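PDB 2H6L: hypothetical protein, which is of unknown function but binds zinc and belongs to the PPC domain family, forming an assembly of three subunits. Local coordinates for residues Gly44-Ala49 against Phe106-Phe111; Ser48-Tyr53 against Tyr61-Leu66; His89-Leu94 against Gly102-Ser107. All coordinates share one frame; numbering follows the deposited sequence.

Interaction 1: residues Gly44-Ala49 against Phe106-Phe111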
ATOM      1  N   GLY A  44       6.667  -2.068   9.404  1.00 17.03           N
ATOM      2  CA  GLY A  44       7.407  -2.482  10.579  1.00 17.27           C
ATOM      3  C   GLY A  44       8.705  -3.134  10.170  1.00 16.89           C
ATOM      4  O   GLY A  44       9.339  -2.696   9.216  1.00 18.62           O
ATOM      5  N   ALA A  45       9.109  -4.177  10.886  1.00 15.60           N
ATOM      6  CA  ALA A  45      10.349  -4.868  10.565  1.00 14.31           C
ATOM      7  C   ALA A  45      10.245  -6.338  10.943  1.00 13.36           C
ATOM      8  O   ALA A  45       9.479  -6.705  11.829  1.00 14.84           O
ATOM      9  CB  ALA A  45      11.519  -4.217  11.301  1.00 12.05           C
ATOM     10  N   VAL A  46      11.038  -7.164  10.269  1.00 13.91           N
ATOM     11  CA  VAL A  46      11.057  -8.603  10.506  1.00 14.58           C
ATOM     12  C   VAL A  46      12.483  -9.074  10.757  1.00 14.82           C
ATOM     13  O   VAL A  46      13.440  -8.430  10.332  1.00 16.14           O
ATOM     14  CB  VAL A  46      10.494  -9.379   9.289  1.00 13.70           C
ATOM     15  CG1 VAL A  46       9.064  -8.939   8.997  1.00 15.68           C
ATOM     16  CG2 VAL A  46      11.371  -9.148   8.078  1.00 15.56           C
ATOM     17  N   ARG A  47      12.615 -10.208  11.438  1.00 16.66           N
ATOM     18  CA  ARG A  47      13.922 -10.785  11.742  1.00 16.82           C
ATOM     19  C   ARG A  47      14.388 -11.713  10.621  1.00 16.68           C
ATOM     20  O   ARG A  47      15.576 -12.010  10.493  1.00 15.52           O
ATOM     21  CB  ARG A  47      13.849 -11.555  13.063  1.00 17.66           C
ATOM     22  CG  ARG A  47      13.241 -10.745  14.214  1.00 16.91           C
ATOM     23  CD  ARG A  47      13.396 -11.501  15.530  1.00 18.60           C
ATOM     24  NE  ARG A  47      14.802 -11.651  15.901  1.00 18.06           N
ATOM     25  CZ  ARG A  47      15.274 -12.638  16.657  1.00 20.46           C
ATOM     26  NH1 ARG A  47      14.452 -13.570  17.125  1.00 18.77           N
ATOM     27  NH2 ARG A  47      16.570 -12.692  16.946  1.00 23.24           N
ATOM     28  N   SER A  48      13.441 -12.178   9.814  1.00 18.37           N
ATOM     29  CA  SER A  48      13.761 -13.058   8.693  1.00 18.39           C
ATOM     30  C   SER A  48      12.497 -13.269   7.884  1.00 18.13           C
ATOM     31  O   SER A  48      11.420 -12.844   8.287  1.00 17.37           O
ATOM     32  CB  SER A  48      14.265 -14.410   9.192  1.00 18.58           C
ATOM     33  OG  SER A  48      13.235 -15.096   9.885  1.00 20.95           O
ATOM     34  N   ALA A  49      12.616 -13.949   6.752  1.00 18.52           N
ATOM     35  CA  ALA A  49      11.440 -14.161   5.937  1.00 17.77           C
ATOM     36  C   ALA A  49      11.662 -15.131   4.802  1.00 18.36           C
ATOM     37  O   ALA A  49      12.792 -15.505   4.486  1.00 18.81           O
ATOM     38  CB  ALA A  49      10.971 -12.817   5.373  1.00 16.13           C
ATOM     39  N   PHE A 106       5.555 -15.806   2.079  1.00 18.99           N
ATOM     40  CA  PHE A 106       5.231 -17.140   2.579  1.00 19.98           C
ATOM     41  C   PHE A 106       5.285 -17.145   4.094  1.00 18.48           C
ATOM     42  O   PHE A 106       4.384 -17.667   4.755  1.00 18.45           O
ATOM     43  CB  PHE A 106       6.205 -18.177   2.018  1.00 20.50           C
ATOM     44  CG  PHE A 106       5.992 -18.474   0.560  1.00 23.36           C
ATOM     45  CD1 PHE A 106       4.898 -19.222   0.144  1.00 23.69           C
ATOM     46  CD2 PHE A 106       6.875 -17.994  -0.397  1.00 22.43           C
ATOM     47  CE1 PHE A 106       4.685 -19.490  -1.204  1.00 24.70           C
ATOM     48  CE2 PHE A 106       6.669 -18.255  -1.750  1.00 23.39           C
ATOM     49  CZ  PHE A 106       5.575 -19.002  -2.153  1.00 23.26           C
ATOM     50  N   SER A 107       6.349 -16.565   4.643  1.00 17.72           N
ATOM     51  CA  SER A 107       6.506 -16.474   6.094  1.00 17.57           C
ATOM     52  C   SER A 107       7.460 -15.347   6.465  1.00 16.86           C
ATOM     53  O   SER A 107       8.308 -14.938   5.668  1.00 16.40           O
ATOM     54  CB  SER A 107       7.053 -17.781   6.669  1.00 16.68           C
ATOM     55  OG  SER A 107       8.414 -17.962   6.300  1.00 21.49           O
ATOM     56  N   ALA A 108       7.312 -14.859   7.690  1.00 17.20           N
ATOM     57  CA  ALA A 108       8.159 -13.803   8.208  1.00 15.29           C
ATOM     58  C   ALA A 108       8.100 -13.810   9.724  1.00 15.80           C
ATOM     59  O   ALA A 108       7.025 -13.868  10.319  1.00 15.49           O
ATOM     60  CB  ALA A 108       7.710 -12.448   7.679  1.00 16.47           C
ATOM     61  N   GLU A 109       9.270 -13.779  10.345  1.00 17.20           N
ATOM     62  CA  GLU A 109       9.347 -13.740  11.793  1.00 18.32           C
ATOM     63  C   GLU A 109       9.230 -12.266  12.130  1.00 17.66           C
ATOM     64  O   GLU A 109       9.981 -11.449  11.611  1.00 17.14           O
ATOM     65  CB  GLU A 109      10.686 -14.277  12.271  1.00 19.40           C
ATOM     66  CG  GLU A 109      10.758 -14.488  13.766  1.00 24.71           C
ATOM     67  CD  GLU A 109      12.089 -15.070  14.193  1.00 28.30           C
ATOM     68  OE1 GLU A 109      12.550 -16.028  13.533  1.00 30.43           O
ATOM     69  OE2 GLU A 109      12.668 -14.577  15.186  1.00 29.83           O
ATOM     70  N   VAL A 110       8.281 -11.931  12.991  1.00 17.29           N
ATOM     71  CA  VAL A 110       8.068 -10.543  13.372  1.00 18.48           C
ATOM     72  C   VAL A 110       9.056  -9.954  14.385  1.00 20.79           C
ATOM     73  O   VAL A 110       9.439 -10.615  15.361  1.00 18.59           O
ATOM     74  CB  VAL A 110       6.662 -10.358  13.958  1.00 17.78           C
ATOM     75  CG1 VAL A 110       6.517  -8.949  14.519  1.00 20.10           C
ATOM     76  CG2 VAL A 110       5.619 -10.623  12.899  1.00 17.92           C
ATOM     77  N   PHE A 111       9.461  -8.707  14.139  1.00 18.72           N
ATOM     78  CA  PHE A 111      10.323  -7.981  15.061  1.00 18.62           C
ATOM     79  C   PHE A 111       9.348  -7.002  15.709  1.00 18.90           C
ATOM     80  O   PHE A 111       9.166  -6.989  16.932  1.00 19.69           O
ATOM     81  CB  PHE A 111      11.420  -7.201  14.340  1.00 19.01           C
ATOM     82  CG  PHE A 111      12.293  -6.400  15.275  1.00 18.39           C
ATOM     83  CD1 PHE A 111      13.201  -7.038  16.119  1.00 17.50           C
ATOM     84  CD2 PHE A 111      12.155  -5.024  15.368  1.00 19.28           C
ATOM     85  CE1 PHE A 111      13.954  -6.320  17.040  1.00 16.65           C
ATOM     86  CE2 PHE A 111      12.903  -4.286  16.290  1.00 21.06           C
ATOM     87  CZ  PHE A 111      13.804  -4.937  17.131  1.00 19.63           C
TER

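Interaction 2: residues Ser48-Tyr53 against Tyr61-Leu66. With ACY (acetic acid), chain E.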
ATOM      1  N   SER A  48      13.441 -12.178   9.814  1.00 18.37           N
ATOM      2  CA  SER A  48      13.761 -13.058   8.693  1.00 18.39           C
ATOM      3  C   SER A  48      12.497 -13.269   7.884  1.00 18.13           C
ATOM      4  O   SER A  48      11.420 -12.844   8.287  1.00 17.37           O
ATOM      5  CB  SER A  48      14.265 -14.410   9.192  1.00 18.58           C
ATOM      6  OG  SER A  48      13.235 -15.096   9.885  1.00 20.95           O
ATOM      7  N   ALA A  49      12.616 -13.949   6.752  1.00 18.52           N
ATOM      8  CA  ALA A  49      11.440 -14.161   5.937  1.00 17.77           C
ATOM      9  C   ALA A  49      11.662 -15.131   4.802  1.00 18.36           C
ATOM     10  O   ALA A  49      12.792 -15.505   4.486  1.00 18.81           O
ATOM     11  CB  ALA A  49      10.971 -12.817   5.373  1.00 16.13           C
ATOM     12  N   VAL A  50      10.552 -15.543   4.202  1.00 18.25           N
ATOM     13  CA  VAL A  50      10.578 -16.417   3.046  1.00 18.11           C
ATOM     14  C   VAL A  50       9.611 -15.806   2.044  1.00 17.33           C
ATOM     15  O   VAL A  50       8.420 -15.677   2.315  1.00 18.89           O
ATOM     16  CB  VAL A  50      10.128 -17.856   3.379  1.00 18.89           C
ATOM     17  CG1 VAL A  50      10.096 -18.691   2.095  1.00 20.23           C
ATOM     18  CG2 VAL A  50      11.095 -18.492   4.386  1.00 18.10           C
ATOM     19  N   ILE A  51      10.140 -15.402   0.898  1.00 17.80           N
ATOM     20  CA  ILE A  51       9.334 -14.798  -0.151  1.00 19.78           C
ATOM     21  C   ILE A  51       9.522 -15.626  -1.412  1.00 21.58           C
ATOM     22  O   ILE A  51      10.188 -16.661  -1.391  1.00 23.03           O
ATOM     23  CB  ILE A  51       9.782 -13.350  -0.445  1.00 19.01           C
ATOM     24  CG1 ILE A  51      11.222 -13.345  -0.960  1.00 18.79           C
ATOM     25  CG2 ILE A  51       9.667 -12.498   0.820  1.00 18.86           C
ATOM     26  CD1 ILE A  51      11.683 -11.998  -1.474  1.00 19.75           C
ATOM     27  N   GLY A  52       8.947 -15.176  -2.516  1.00 21.98           N
ATOM     28  CA  GLY A  52       9.114 -15.929  -3.743  1.00 23.07           C
ATOM     29  C   GLY A  52       8.426 -15.296  -4.919  1.00 22.42           C
ATOM     30  O   GLY A  52       7.613 -14.389  -4.759  1.00 23.50           O
ATOM     31  N   TYR A  53       8.769 -15.757  -6.112  1.00 23.56           N
ATOM     32  CA  TYR A  53       8.138 -15.228  -7.304  1.00 24.20           C
ATOM     33  C   TYR A  53       7.544 -16.399  -8.075  1.00 24.43           C
ATOM     34  O   TYR A  53       8.010 -17.536  -7.959  1.00 25.67           O
ATOM     35  CB  TYR A  53       9.146 -14.436  -8.137  1.00 23.45           C
ATOM     36  CG  TYR A  53      10.287 -15.232  -8.708  1.00 27.19           C
ATOM     37  CD1 TYR A  53      10.133 -15.950  -9.895  1.00 27.10           C
ATOM     38  CD2 TYR A  53      11.537 -15.232  -8.092  1.00 26.79           C
ATOM     39  CE1 TYR A  53      11.200 -16.642 -10.458  1.00 26.45           C
ATOM     40  CE2 TYR A  53      12.611 -15.924  -8.647  1.00 28.34           C
ATOM     41  CZ  TYR A  53      12.437 -16.625  -9.836  1.00 28.79           C
ATOM     42  OH  TYR A  53      13.501 -17.276 -10.411  1.00 28.16           O
ATOM     43  N   TYR A  61       5.876 -21.687  -7.886  1.00 23.77           N
ATOM     44  CA  TYR A  61       6.586 -20.658  -7.144  1.00 24.45           C
ATOM     45  C   TYR A  61       8.067 -20.986  -7.007  1.00 24.46           C
ATOM     46  O   TYR A  61       8.471 -22.152  -7.064  1.00 23.58           O
ATOM     47  CB  TYR A  61       5.954 -20.478  -5.764  1.00 24.45           C
ATOM     48  CG  TYR A  61       4.700 -19.628  -5.766  1.00 25.06           C
ATOM     49  CD1 TYR A  61       4.772 -18.246  -5.954  1.00 26.37           C
ATOM     50  CD2 TYR A  61       3.444 -20.198  -5.571  1.00 24.69           C
ATOM     51  CE1 TYR A  61       3.621 -17.452  -5.944  1.00 26.21           C
ATOM     52  CE2 TYR A  61       2.287 -19.413  -5.561  1.00 26.63           C
ATOM     53  CZ  TYR A  61       2.385 -18.040  -5.747  1.00 26.99           C
ATOM     54  OH  TYR A  61       1.258 -17.252  -5.732  1.00 30.52           O
ATOM     55  N   VAL A  62       8.869 -19.935  -6.860  1.00 22.89           N
ATOM     56  CA  VAL A  62      10.308 -20.042  -6.688  1.00 22.54           C
ATOM     57  C   VAL A  62      10.581 -19.164  -5.477  1.00 23.79           C
ATOM     58  O   VAL A  62      10.489 -17.943  -5.564  1.00 24.18           O
ATOM     59  CB  VAL A  62      11.058 -19.480  -7.906  1.00 22.58           C
ATOM     60  CG1 VAL A  62      12.550 -19.559  -7.682  1.00 21.53           C
ATOM     61  CG2 VAL A  62      10.667 -20.259  -9.161  1.00 24.54           C
ATOM     62  N   LYS A  63      10.905 -19.780  -4.347  1.00 24.00           N
ATOM     63  CA  LYS A  63      11.129 -19.019  -3.130  1.00 24.24           C
ATOM     64  C   LYS A  63      12.559 -18.608  -2.831  1.00 24.58           C
ATOM     65  O   LYS A  63      13.523 -19.192  -3.331  1.00 23.73           O
ATOM     66  CB  LYS A  63      10.545 -19.770  -1.929  1.00 27.72           C
ATOM     67  CG  LYS A  63      11.053 -21.190  -1.748  1.00 32.00           C
ATOM     68  CD  LYS A  63      10.421 -21.855  -0.526  1.00 33.06           C
ATOM     69  CE  LYS A  63       8.906 -21.939  -0.650  1.00 35.64           C
ATOM     70  NZ  LYS A  63       8.268 -22.510   0.574  1.00 38.70           N
ATOM     71  N   LYS A  64      12.672 -17.567  -2.015  1.00 22.76           N
ATOM     72  CA  LYS A  64      13.955 -17.031  -1.604  1.00 22.74           C
ATOM     73  C   LYS A  64      13.938 -16.887  -0.087  1.00 21.03           C
ATOM     74  O   LYS A  64      12.970 -16.385   0.490  1.00 18.88           O
ATOM     75  CB  LYS A  64      14.204 -15.665  -2.254  1.00 22.08           C
ATOM     76  CG  LYS A  64      15.559 -15.069  -1.908  1.00 23.31           C
ATOM     77  CD  LYS A  64      15.793 -13.733  -2.590  1.00 24.10           C
ATOM     78  CE  LYS A  64      17.197 -13.236  -2.303  1.00 23.81           C
ATOM     79  NZ  LYS A  64      18.195 -14.303  -2.596  1.00 22.73           N
ATOM     80  N   GLU A  65      15.001 -17.352   0.552  1.00 21.74           N
ATOM     81  CA  GLU A  65      15.110 -17.271   2.000  1.00 21.95           C
ATOM     82  C   GLU A  65      15.956 -16.076   2.351  1.00 21.16           C
ATOM     83  O   GLU A  65      16.950 -15.796   1.688  1.00 22.60           O
ATOM     84  CB  GLU A  65      15.759 -18.534   2.565  1.00 25.40           C
ATOM     85  CG  GLU A  65      14.829 -19.728   2.633  1.00 30.27           C
ATOM     86  CD  GLU A  65      15.545 -20.986   3.078  1.00 33.59           C
ATOM     87  OE1 GLU A  65      16.172 -21.650   2.222  1.00 35.25           O
ATOM     88  OE2 GLU A  65      15.493 -21.301   4.287  1.00 35.69           O
ATOM     89  N   LEU A  66      15.541 -15.367   3.389  1.00 22.85           N
ATOM     90  CA  LEU A  66      16.255 -14.192   3.861  1.00 24.82           C
ATOM     91  C   LEU A  66      16.400 -14.324   5.366  1.00 24.92           C
ATOM     92  O   LEU A  66      15.425 -14.174   6.098  1.00 24.01           O
ATOM     93  CB  LEU A  66      15.465 -12.928   3.535  1.00 26.21           C
ATOM     94  CG  LEU A  66      15.317 -12.575   2.054  1.00 29.35           C
ATOM     95  CD1 LEU A  66      14.212 -11.549   1.900  1.00 27.55           C
ATOM     96  CD2 LEU A  66      16.645 -12.046   1.505  1.00 28.22           C
TER
HETATM   97  C   ACY E 301       1.409 -14.448  -7.517  1.00 36.37           C
HETATM   98  O   ACY E 301       2.233 -14.365  -6.635  1.00 34.31           O
HETATM   99  OXT ACY E 301       1.651 -15.212  -8.599  1.00 37.96           O
HETATM  100  CH3 ACY E 301       0.119 -13.691  -7.403  1.00 35.82           C

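Interaction 3: residues His89-Leu94 against Gly102-Ser107. With ZN (zinc ion), chain D.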
ATOM      1  N   HIS A  89      -3.356 -13.609   1.249  1.00 17.97           N
ATOM      2  CA  HIS A  89      -2.540 -13.522   0.047  1.00 15.17           C
ATOM      3  C   HIS A  89      -1.822 -12.193   0.222  1.00 14.66           C
ATOM      4  O   HIS A  89      -2.428 -11.135   0.086  1.00 16.15           O
ATOM      5  CB  HIS A  89      -3.390 -13.457  -1.216  1.00 15.24           C
ATOM      6  CG  HIS A  89      -2.578 -13.404  -2.473  1.00 17.90           C
ATOM      7  ND1 HIS A  89      -3.138 -13.224  -3.720  1.00 17.91           N
ATOM      8  CD2 HIS A  89      -1.243 -13.515  -2.671  1.00 16.76           C
ATOM      9  CE1 HIS A  89      -2.183 -13.226  -4.630  1.00 17.48           C
ATOM     10  NE2 HIS A  89      -1.023 -13.402  -4.022  1.00 18.22           N
ATOM     11  N   ILE A  90      -0.531 -12.247   0.513  1.00 16.00           N
ATOM     12  CA  ILE A  90       0.224 -11.027   0.759  1.00 16.99           C
ATOM     13  C   ILE A  90       1.494 -10.875  -0.053  1.00 16.25           C
ATOM     14  O   ILE A  90       2.248 -11.827  -0.234  1.00 17.30           O
ATOM     15  CB  ILE A  90       0.625 -10.940   2.249  1.00 16.58           C
ATOM     16  CG1 ILE A  90      -0.615 -11.074   3.127  1.00 16.09           C
ATOM     17  CG2 ILE A  90       1.364  -9.624   2.521  1.00 16.28           C
ATOM     18  CD1 ILE A  90      -0.301 -11.367   4.580  1.00 17.37           C
ATOM     19  N   HIS A  91       1.733  -9.658  -0.529  1.00 15.29           N
ATOM     20  CA  HIS A  91       2.942  -9.360  -1.273  1.00 16.10           C
ATOM     21  C   HIS A  91       3.707  -8.333  -0.453  1.00 16.91           C
ATOM     22  O   HIS A  91       3.104  -7.478   0.199  1.00 17.88           O
ATOM     23  CB  HIS A  91       2.612  -8.813  -2.665  1.00 17.29           C
ATOM     24  CG  HIS A  91       2.302  -9.881  -3.671  1.00 19.09           C
ATOM     25  ND1 HIS A  91       2.431  -9.689  -5.029  1.00 22.16           N
ATOM     26  CD2 HIS A  91       1.891 -11.162  -3.511  1.00 16.96           C
ATOM     27  CE1 HIS A  91       2.116 -10.804  -5.664  1.00 18.94           C
ATOM     28  NE2 HIS A  91       1.786 -11.714  -4.765  1.00 17.56           N
ATOM     29  N   VAL A  92       5.031  -8.420  -0.465  1.00 16.20           N
ATOM     30  CA  VAL A  92       5.828  -7.485   0.312  1.00 17.58           C
ATOM     31  C   VAL A  92       7.086  -7.007  -0.365  1.00 18.27           C
ATOM     32  O   VAL A  92       7.536  -7.552  -1.375  1.00 18.47           O
ATOM     33  CB  VAL A  92       6.296  -8.096   1.658  1.00 19.98           C
ATOM     34  CG1 VAL A  92       5.108  -8.410   2.542  1.00 18.33           C
ATOM     35  CG2 VAL A  92       7.137  -9.352   1.389  1.00 19.61           C
ATOM     36  N   LEU A  93       7.639  -5.965   0.237  1.00 17.87           N
ATOM     37  CA  LEU A  93       8.896  -5.364  -0.164  1.00 18.30           C
ATOM     38  C   LEU A  93       9.623  -5.240   1.171  1.00 16.68           C
ATOM     39  O   LEU A  93       9.144  -4.586   2.103  1.00 12.65           O
ATOM     40  CB  LEU A  93       8.664  -3.996  -0.801  1.00 20.78           C
ATOM     41  CG  LEU A  93       8.393  -4.090  -2.302  1.00 21.27           C
ATOM     42  CD1 LEU A  93       7.220  -3.211  -2.693  1.00 21.90           C
ATOM     43  CD2 LEU A  93       9.657  -3.696  -3.045  1.00 19.96           C
ATOM     44  N   LEU A  94      10.753  -5.925   1.268  1.00 17.69           N
ATOM     45  CA  LEU A  94      11.568  -5.941   2.477  1.00 19.71           C
ATOM     46  C   LEU A  94      12.963  -5.472   2.126  1.00 20.59           C
ATOM     47  O   LEU A  94      13.420  -5.656   1.000  1.00 19.08           O
ATOM     48  CB  LEU A  94      11.663  -7.365   3.038  1.00 21.08           C
ATOM     49  CG  LEU A  94      10.526  -8.034   3.813  1.00 21.96           C
ATOM     50  CD1 LEU A  94       9.187  -7.451   3.445  1.00 24.34           C
ATOM     51  CD2 LEU A  94      10.576  -9.533   3.537  1.00 22.02           C
ATOM     52  N   GLY A 102      11.580  -8.329  -2.960  1.00 20.91           N
ATOM     53  CA  GLY A 102      10.133  -8.267  -3.030  1.00 19.87           C
ATOM     54  C   GLY A 102       9.509  -9.519  -3.606  1.00 19.89           C
ATOM     55  O   GLY A 102      10.162 -10.259  -4.343  1.00 19.45           O
ATOM     56  N   GLY A 103       8.246  -9.761  -3.270  1.00 20.96           N
ATOM     57  CA  GLY A 103       7.567 -10.927  -3.800  1.00 19.22           C
ATOM     58  C   GLY A 103       6.365 -11.395  -3.016  1.00 19.71           C
ATOM     59  O   GLY A 103       5.829 -10.681  -2.164  1.00 19.45           O
ATOM     60  N   HIS A 104       5.938 -12.611  -3.336  1.00 18.38           N
ATOM     61  CA  HIS A 104       4.821 -13.258  -2.673  1.00 17.77           C
ATOM     62  C   HIS A 104       5.375 -13.629  -1.291  1.00 17.39           C
ATOM     63  O   HIS A 104       6.476 -14.169  -1.185  1.00 18.60           O
ATOM     64  CB  HIS A 104       4.436 -14.522  -3.455  1.00 17.33           C
ATOM     65  CG  HIS A 104       3.256 -15.251  -2.897  1.00 17.15           C
ATOM     66  ND1 HIS A 104       1.978 -15.083  -3.381  1.00 17.10           N
ATOM     67  CD2 HIS A 104       3.160 -16.144  -1.880  1.00 14.78           C
ATOM     68  CE1 HIS A 104       1.142 -15.836  -2.686  1.00 17.36           C
ATOM     69  NE2 HIS A 104       1.836 -16.488  -1.769  1.00 19.38           N
ATOM     70  N   LEU A 105       4.624 -13.331  -0.238  1.00 15.83           N
ATOM     71  CA  LEU A 105       5.076 -13.629   1.116  1.00 17.87           C
ATOM     72  C   LEU A 105       4.616 -15.003   1.588  1.00 18.63           C
ATOM     73  O   LEU A 105       3.432 -15.323   1.517  1.00 20.05           O
ATOM     74  CB  LEU A 105       4.561 -12.562   2.083  1.00 16.83           C
ATOM     75  CG  LEU A 105       4.889 -12.765   3.560  1.00 17.27           C
ATOM     76  CD1 LEU A 105       6.396 -12.649   3.764  1.00 17.32           C
ATOM     77  CD2 LEU A 105       4.149 -11.719   4.391  1.00 18.75           C
ATOM     78  N   PHE A 106       5.555 -15.806   2.079  1.00 18.99           N
ATOM     79  CA  PHE A 106       5.231 -17.140   2.579  1.00 19.98           C
ATOM     80  C   PHE A 106       5.285 -17.145   4.094  1.00 18.48           C
ATOM     81  O   PHE A 106       4.384 -17.667   4.755  1.00 18.45           O
ATOM     82  CB  PHE A 106       6.205 -18.177   2.018  1.00 20.50           C
ATOM     83  CG  PHE A 106       5.992 -18.474   0.560  1.00 23.36           C
ATOM     84  CD1 PHE A 106       4.898 -19.222   0.144  1.00 23.69           C
ATOM     85  CD2 PHE A 106       6.875 -17.994  -0.397  1.00 22.43           C
ATOM     86  CE1 PHE A 106       4.685 -19.490  -1.204  1.00 24.70           C
ATOM     87  CE2 PHE A 106       6.669 -18.255  -1.750  1.00 23.39           C
ATOM     88  CZ  PHE A 106       5.575 -19.002  -2.153  1.00 23.26           C
ATOM     89  N   SER A 107       6.349 -16.565   4.643  1.00 17.72           N
ATOM     90  CA  SER A 107       6.506 -16.474   6.094  1.00 17.57           C
ATOM     91  C   SER A 107       7.460 -15.347   6.465  1.00 16.86           C
ATOM     92  O   SER A 107       8.308 -14.938   5.668  1.00 16.40           O
ATOM     93  CB  SER A 107       7.053 -17.781   6.669  1.00 16.68           C
ATOM     94  OG  SER A 107       8.414 -17.962   6.300  1.00 21.49           O
TER
HETATM   95 ZN    ZN D 401       1.011 -13.772  -4.782  1.00 26.53          ZN
HETATM   96  O   HOH W   1       0.759 -14.666   0.299  1.00 17.08           O

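Interaction 1: residues Gly44-Ala49 against Phe106-Phe111
Where the chain turns a corner at Arg47, residues Gly44-Ala49 run antiparallel to Phe106-Phe111, with end-to-end directions 149° apart. The corner alters the ladder. Glu109 is gripped by two successive residues: Arg47 N donates to Glu109 O at 2.9 Å, while Glu109 N donates to Ser48 O at 3.1 Å. Beyond it, Phe111 N bonds to Ala45 O; all three donors stand above their carbonyl planes. Non-hydrogen-bonded pairs lie on either side of this join, Val46 with Val110 and Ala49 with Ala108; the second is close enough for the methyls Ala49 CB and Ala108 CB to meet at 4.0 Å.

Arg47 carries the polar half. Its CB lies 3.9 Å from Glu109 OE2, and CG, anti to the carbonyl carbon, sits 4.0 Å from Phe111 CB and near the plane of the Phe111 ring, at its edge. CD then passes 3.2 Å from Glu109 OE2, which NE and CZ also skirt. The bend at chi3 (65°) brings NH1, though not the whole guanidinium, back to Glu109 OE2 at 2.8 Å. Glu109 meets it with an extended chain, CG anti to its backbone N, while its CB lies 3.6 Å from Ser48 OG. An alanine in place of Arg47 would remove the salt bridge and the methylene contact at the Phe111 ring edge, and would probably leave the Glu109 carboxylate less firmly placed. Farther along, Phe106 and Ser107 both face Val50 in a classic beta bulge, and Ala108 and Val110 pack against helix 22-33 through Leu22.

The carboxylate and guanidinium planes stand 78° apart and the NH1 bond is bent and weak in geometry, so the side-chain pair is probably held more by charge than by directional hydrogen bonding.

Interaction 2: residues Ser48-Tyr53 against Tyr61-Leu66
Six backbone hydrogen bonds, two each for the pairs Ala49-Leu66, Ile51-Lys64 and Tyr53-Val62, zip Ser48-Tyr53 to Tyr61-Leu66. The pinch is tightest around Gly52: its CA lies 3.7 Å from Lys63 CA and only 3.0 Å from Val62 O, and a side chain at this position would collide with that carbonyl. Next to it, Lys64 N reaches Ile51 O at 2.7 Å, approaching from above the carbonyl plane, whereas the bonds of the Ala49-Leu66 pair lie in the plane of their carbonyls.

Tyr53 closes the tight end. Its CG occupies the crowded position between backbone N and carbonyl carbon (chi1 65°), which lays the ring beside Val62, both side chains pointing the same way. Val62 CB stands over one ring face, 3.8 Å from the centroid and 15° off the normal, a CH-pi contact; Val62 CG1 touches Tyr53 CZ at 3.6 Å. On the same face of the sheet Ile51 lies alongside Lys64 and its CD1 meets Leu66 CD1 at 4.2 Å; Ile51 also touches Val92 of strand 85-96, and Leu94.

These strands form a beta hairpin, 45-55 with 60-66, set in the antiparallel sheet of the PPC domain. Asp97 of the third subunit packs against Tyr53 and Lys64.

The face carrying Val50, Lys63 and Glu65 is looser. Lys63 and Glu65 are exposed, and Val50 CG1 meets the Lys63 chain at CD, 4.1 Å away, the two crossing obliquely. The Lys63 chain bends at chi3, and its ammonium end makes a cation-pi contact with Phe106. Beyond this, Tyr61 turns its ring toward the metal site, where it meets the His104 ring, and Tyr61 OH makes a weak 3.2 Å hydrogen bond to ACY O of a bound acetic acid molecule, probably from the crystallisation liquor.

Interaction 3: residues His89-Leu94 against Gly102-Ser107
Metal bonds dominate this contact between two strands of a beta hairpin. Zinc is held by His89 NE2 at 2.2 Å, His91 NE2 at 2.2 Å and His104 ND1 at 2.1 Å, and ACY O of a bound acetic acid molecule lies 2.3 Å from the ion as fourth ligand. In His104, CG anti to the backbone N, with the ring turned at chi2, brings ND1 to the metal; its ring meets those of His89 and His91 rim to rim, the planes 37° and 71° apart.

Hydrogen bonds set the strands beneath. Leu105 N donates to Ile90 O at 2.8 Å in the carbonyl plane, and Val92 and Gly103 exchange a mutual pair. One water accepts from Ile90 N at 2.7 Å and donates to Leu105 O at 3.0 Å, bridging the strands where they splay.

Apolar contacts lie on the opposite face: Leu105 CD2 touches both Val92 CG1, 3.9 Å away, and Ile90 CG2.

The outward nitrogens form hydrogen bonds across the subunit boundary, His89 ND1 with Glu114 OE1 and His91 ND1 with Ile72 O, both of the third subunit. Such second-shell acceptors are likely to hold the ring rotations, and the Glu114 carboxylate would probably make His89 a stronger zinc donor.

In the fold
All three contacts belong to one antiparallel sheet, whose neighbouring strands run 60-66, 45-55, 99-110, 85-96. Interactions 1 and 2 share strand 45-55 with centres 12 Å apart; interactions 1 and 3 share strand 99-110 with centres 10 Å apart. Interactions 2 and 3, 8 Å apart, are hairpins that follow each other along the chain, whereas interaction 1 joins them, starting on the strand that opens the first hairpin and ending on the strand that closes the second. Probable hydrogen bonds Ser107 O to Val50 N (2.7 Å) and His104 N to Gly52 O (2.8 Å) stitch the hairpins together. This pairing sets the first hairpin against the zinc site, and interactions 2 and 3 both touch the third subunit.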